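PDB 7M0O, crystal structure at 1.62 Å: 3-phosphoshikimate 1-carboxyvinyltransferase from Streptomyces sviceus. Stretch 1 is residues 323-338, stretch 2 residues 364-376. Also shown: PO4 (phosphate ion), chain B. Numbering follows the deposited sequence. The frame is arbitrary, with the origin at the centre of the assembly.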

# COMPACT_ATOMS: atom_id res chain seq x y z
N GLU A 323 -4.27 -15.33 3.11
CA GLU A 323 -3.70 -16.53 2.51
C GLU A 323 -3.40 -17.58 3.57
O GLU A 323 -3.42 -18.78 3.28
CB GLU A 323 -2.46 -16.17 1.68
CG GLU A 323 -2.81 -15.40 0.40
CD GLU A 323 -1.64 -15.22 -0.54
OE1 GLU A 323 -0.48 -15.27 -0.09
OE2 GLU A 323 -1.88 -15.03 -1.76
N CYS A 324 -3.16 -17.15 4.80
CA CYS A 324 -3.19 -18.03 5.96
C CYS A 324 -4.20 -17.46 6.95
O CYS A 324 -4.50 -16.26 6.94
CB CYS A 324 -1.78 -18.18 6.61
SG CYS A 324 -1.10 -16.82 7.66
N ASP A 325 -4.77 -18.34 7.77
CA ASP A 325 -5.64 -17.90 8.86
C ASP A 325 -4.74 -17.26 9.91
O ASP A 325 -4.06 -17.96 10.66
CB ASP A 325 -6.45 -19.07 9.42
CG ASP A 325 -7.47 -18.63 10.48
OD1 ASP A 325 -7.18 -17.66 11.21
OD2 ASP A 325 -8.55 -19.26 10.61
N ARG A 326 -4.73 -15.93 9.97
CA ARG A 326 -3.81 -15.21 10.85
C ARG A 326 -4.23 -15.27 12.31
O ARG A 326 -3.38 -15.19 13.20
CB ARG A 326 -3.69 -13.74 10.43
CG ARG A 326 -2.85 -13.52 9.20
CD ARG A 326 -2.79 -12.06 8.82
NE ARG A 326 -1.89 -11.88 7.69
CZ ARG A 326 -1.78 -10.77 6.96
NH1 ARG A 326 -2.53 -9.72 7.21
NH2 ARG A 326 -0.90 -10.73 5.97
N LEU A 327 -5.53 -15.41 12.56
CA LEU A 327 -6.01 -15.63 13.91
C LEU A 327 -5.47 -16.95 14.46
O LEU A 327 -4.86 -16.98 15.53
CB LEU A 327 -7.55 -15.59 13.93
CG LEU A 327 -8.27 -15.31 15.25
CD1 LEU A 327 -9.69 -14.75 15.06
CD2 LEU A 327 -8.31 -16.56 16.12
N GLU A 328 -5.62 -18.04 13.70
CA GLU A 328 -5.11 -19.32 14.17
C GLU A 328 -3.59 -19.33 14.25
O GLU A 328 -3.02 -19.96 15.15
CB GLU A 328 -5.58 -20.45 13.26
CG GLU A 328 -7.07 -20.74 13.31
CD GLU A 328 -7.53 -21.29 14.65
OE1 GLU A 328 -6.78 -22.03 15.32
OE2 GLU A 328 -8.66 -20.96 15.05
N ALA A 329 -2.91 -18.67 13.30
CA ALA A 329 -1.45 -18.65 13.30
C ALA A 329 -0.91 -17.91 14.51
O ALA A 329 0.08 -18.34 15.12
CB ALA A 329 -0.93 -18.02 12.01
N CYS A 330 -1.54 -16.80 14.89
CA CYS A 330 -1.15 -16.11 16.11
C CYS A 330 -1.36 -16.99 17.34
O CYS A 330 -0.49 -17.06 18.22
CB CYS A 330 -1.92 -14.79 16.24
SG CYS A 330 -1.26 -13.49 15.17
N ALA A 331 -2.52 -17.64 17.44
CA ALA A 331 -2.78 -18.51 18.58
C ALA A 331 -1.79 -19.67 18.63
O ALA A 331 -1.27 -20.01 19.69
CB ALA A 331 -4.22 -19.03 18.52
N GLU A 332 -1.54 -20.30 17.49
CA GLU A 332 -0.65 -21.45 17.49
C GLU A 332 0.75 -21.06 17.95
O GLU A 332 1.37 -21.77 18.74
CB GLU A 332 -0.60 -22.09 16.10
CG GLU A 332 0.19 -23.38 16.06
CD GLU A 332 0.42 -23.90 14.65
OE1 GLU A 332 -0.06 -23.27 13.68
OE2 GLU A 332 1.09 -24.95 14.52
N ASN A 333 1.25 -19.91 17.48
CA ASN A 333 2.61 -19.52 17.83
C ASN A 333 2.70 -19.03 19.27
O ASN A 333 3.69 -19.30 19.96
CB ASN A 333 3.10 -18.47 16.83
CG ASN A 333 3.58 -19.11 15.53
OD1 ASN A 333 4.53 -19.90 15.52
ND2 ASN A 333 2.91 -18.79 14.43
N LEU A 334 1.66 -18.33 19.75
CA LEU A 334 1.65 -17.89 21.14
C LEU A 334 1.62 -19.09 22.08
O LEU A 334 2.29 -19.09 23.12
CB LEU A 334 0.44 -16.98 21.38
CG LEU A 334 0.63 -15.51 20.98
CD1 LEU A 334 -0.72 -14.76 20.92
CD2 LEU A 334 1.60 -14.83 21.93
N ARG A 335 0.88 -20.13 21.70
CA ARG A 335 0.81 -21.33 22.54
C ARG A 335 2.14 -22.07 22.55
O ARG A 335 2.54 -22.62 23.58
CB ARG A 335 -0.31 -22.24 22.04
CG ARG A 335 -1.70 -21.74 22.42
CD ARG A 335 -2.78 -22.47 21.60
NE ARG A 335 -4.12 -22.09 22.00
CZ ARG A 335 -5.16 -22.06 21.17
NH1 ARG A 335 -4.99 -22.40 19.89
NH2 ARG A 335 -6.36 -21.70 21.60
N ARG A 336 2.83 -22.09 21.41
CA ARG A 336 4.15 -22.70 21.36
C ARG A 336 5.12 -21.99 22.29
O ARG A 336 6.04 -22.62 22.84
CB ARG A 336 4.67 -22.69 19.92
CG ARG A 336 5.92 -23.54 19.70
CD ARG A 336 6.24 -23.66 18.21
NE ARG A 336 5.11 -24.21 17.48
CZ ARG A 336 4.90 -24.01 16.19
NH1 ARG A 336 5.74 -23.28 15.48
NH2 ARG A 336 3.84 -24.55 15.60
N LEU A 337 4.93 -20.69 22.50
CA LEU A 337 5.74 -19.91 23.44
C LEU A 337 5.32 -20.10 24.89
O LEU A 337 5.97 -19.54 25.78
CB LEU A 337 5.68 -18.43 23.07
CG LEU A 337 6.12 -18.08 21.65
CD1 LEU A 337 5.86 -16.60 21.37
CD2 LEU A 337 7.59 -18.43 21.45
N GLY A 338 4.26 -20.85 25.17
CA GLY A 338 3.81 -21.07 26.53
C GLY A 338 2.70 -20.17 27.02
O GLY A 338 2.36 -20.22 28.22
N GLY A 364 4.38 -18.74 5.68
CA GLY A 364 4.80 -17.84 4.63
C GLY A 364 4.27 -16.43 4.75
O GLY A 364 4.40 -15.65 3.80
N ASP A 365 3.71 -16.09 5.91
CA ASP A 365 3.04 -14.80 6.12
C ASP A 365 4.01 -13.78 6.71
O ASP A 365 4.47 -13.94 7.86
CB ASP A 365 1.83 -14.98 7.04
CG ASP A 365 0.91 -13.78 7.01
OD1 ASP A 365 1.40 -12.63 7.04
OD2 ASP A 365 -0.32 -13.99 6.95
N HIS A 366 4.29 -12.73 5.93
CA HIS A 366 5.21 -11.66 6.35
C HIS A 366 4.83 -11.04 7.70
O HIS A 366 5.71 -10.72 8.51
CB HIS A 366 5.27 -10.58 5.27
CG HIS A 366 3.93 -10.12 4.77
ND1 HIS A 366 3.00 -10.96 4.19
CD2 HIS A 366 3.38 -8.88 4.76
CE1 HIS A 366 1.93 -10.26 3.85
NE2 HIS A 366 2.13 -9.00 4.18
N ARG A 367 3.53 -10.87 7.95
CA ARG A 367 3.11 -10.23 9.20
C ARG A 367 3.28 -11.15 10.42
O ARG A 367 3.48 -10.65 11.52
CB ARG A 367 1.66 -9.77 9.10
CG ARG A 367 1.40 -8.96 7.82
CD ARG A 367 0.58 -7.71 8.06
NE ARG A 367 0.51 -6.95 6.81
CZ ARG A 367 1.34 -5.97 6.49
NH1 ARG A 367 2.31 -5.59 7.33
NH2 ARG A 367 1.23 -5.37 5.32
N ILE A 368 3.23 -12.47 10.25
CA ILE A 368 3.55 -13.35 11.37
C ILE A 368 5.02 -13.23 11.75
O ILE A 368 5.37 -13.15 12.93
CB ILE A 368 3.15 -14.81 11.05
CG1 ILE A 368 1.66 -14.93 10.76
CG2 ILE A 368 3.55 -15.75 12.21
CD1 ILE A 368 0.74 -14.46 11.91
N VAL A 369 5.92 -13.18 10.76
CA VAL A 369 7.35 -13.05 11.05
C VAL A 369 7.64 -11.69 11.67
O VAL A 369 8.34 -11.59 12.69
CB VAL A 369 8.19 -13.29 9.78
CG1 VAL A 369 9.67 -12.94 10.06
CG2 VAL A 369 8.06 -14.73 9.35
N MET A 370 7.13 -10.62 11.07
CA MET A 370 7.46 -9.29 11.58
C MET A 370 6.88 -9.08 12.97
O MET A 370 7.52 -8.46 13.83
CB MET A 370 6.98 -8.22 10.60
CG MET A 370 7.83 -8.20 9.32
SD MET A 370 7.53 -6.84 8.18
CE MET A 370 5.97 -7.30 7.47
N SER A 371 5.68 -9.60 13.23
CA SER A 371 5.07 -9.42 14.54
C SER A 371 5.86 -10.12 15.64
O SER A 371 6.16 -9.51 16.67
CB SER A 371 3.63 -9.91 14.54
OG SER A 371 2.83 -9.11 13.71
N PHE A 372 6.23 -11.40 15.44
CA PHE A 372 6.91 -12.13 16.49
C PHE A 372 8.39 -11.76 16.60
O PHE A 372 9.01 -12.06 17.63
CB PHE A 372 6.74 -13.65 16.30
CG PHE A 372 5.35 -14.12 16.68
CD1 PHE A 372 5.01 -14.30 18.02
CD2 PHE A 372 4.38 -14.31 15.72
CE1 PHE A 372 3.73 -14.68 18.38
CE2 PHE A 372 3.09 -14.69 16.06
CZ PHE A 372 2.76 -14.89 17.39
N ALA A 373 8.93 -11.05 15.61
CA ALA A 373 10.21 -10.40 15.81
C ALA A 373 10.14 -9.42 16.98
O ALA A 373 11.11 -9.28 17.73
CB ALA A 373 10.66 -9.69 14.53
N VAL A 374 9.02 -8.70 17.12
CA VAL A 374 8.91 -7.78 18.25
C VAL A 374 8.93 -8.55 19.57
O VAL A 374 9.55 -8.13 20.54
CB VAL A 374 7.64 -6.91 18.13
CG1 VAL A 374 7.61 -5.92 19.27
CG2 VAL A 374 7.60 -6.18 16.79
N THR A 375 8.24 -9.70 19.62
CA THR A 375 8.26 -10.53 20.82
C THR A 375 9.68 -10.90 21.20
O THR A 375 10.01 -10.99 22.39
CB THR A 375 7.45 -11.81 20.59
OG1 THR A 375 6.17 -11.48 20.03
CG2 THR A 375 7.27 -12.56 21.89
N GLY A 376 10.54 -11.10 20.20
CA GLY A 376 11.93 -11.49 20.45
C GLY A 376 12.80 -10.44 21.12
O GLY A 376 13.89 -10.78 21.59
P PO4 B . -1.32 -7.71 3.64
O1 PO4 B . -2.26 -6.54 3.49
O2 PO4 B . -1.38 -8.15 5.08
O3 PO4 B . 0.07 -7.26 3.26
O4 PO4 B . -1.80 -8.79 2.71

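How do the two backbones lie against each other? Each stretch is mainly one helix, 326-336 in the first and a helix beginning at His366 in the second, and the two run in broadly the same direction, their axes 37° apart and 10.8 Å at closest approach. Their N-terminal ends are near neighbours, with Cys324 CA 7.0 Å from Asp365 CA. Each helix is capped by an aspartate with a t chi1: Asp325 OD1 accepts from Glu328 N at 3.0 Å, and Asp365 OD1 from Arg367 N at 2.9 Å.

Why does Arg326 reach so far when its CA-to-CB bond points only sideways? Its chain leaves in the m rotamer and then runs extended, chi2 and chi3 both t, which carries the guanidinium to the start of the second helix. There NE donates to Asp365 OD2 at 2.7 Å, almost straight at 177°, forming a salt bridge; a weak bond from Arg326 NH2 to Asp365 OD1, 3.2 Å, adds to it. Asp365 thus serves both its own helix and the neighbouring one. Its OD2 also lies 3.0 Å from Cys324 SG, the sulfur being brought there by a p rotamer.

How can Arg326 and Arg367 tolerate each other's charge? Arg326 NH2 is 4.1 Å from Arg367 NE, but the phosphate ion places negative charge beside both: its O2 accepts from Arg326 NH2 and from Arg367 NE, each at 2.8 Å. Arg367 starts m, passes through an off-well chi2 of -135°, and lays its CG over one face of the Arg326 guanidinium, 3.4 Å from Arg326 NH2. His366, with chi1 p, turns its ring so that NE2 donates to phosphate O3 at 2.8 Å.

What fills the space between the helices further along? Ile368, m at both chi angles, sits as a knob among Arg326, Ala329, Cys330 and Asn333; its CD1 lies 3.9 Å from both Ala329 CB and Cys330 SG. Asn333 takes m and turns its amide back, ND2 donating to Ala329 O at 2.9 Å within its own helix, and with OD1 bonded elsewhere in the structure the polar end is satisfied, while its aliphatic CB lies over the Phe372 face, 3.6 Å from CZ, in a CH-pi contact.

What holds Phe372 at the far end? With chi1 m and its CA-to-CB bond toward the first stretch, the ring meets Leu334 CG at its edge, 4.1 Å from CE1. Leu337 CD1, also 4.1 Å from Phe372 CE1, extends this apolar patch to Thr375 CG2 at 4.3 Å.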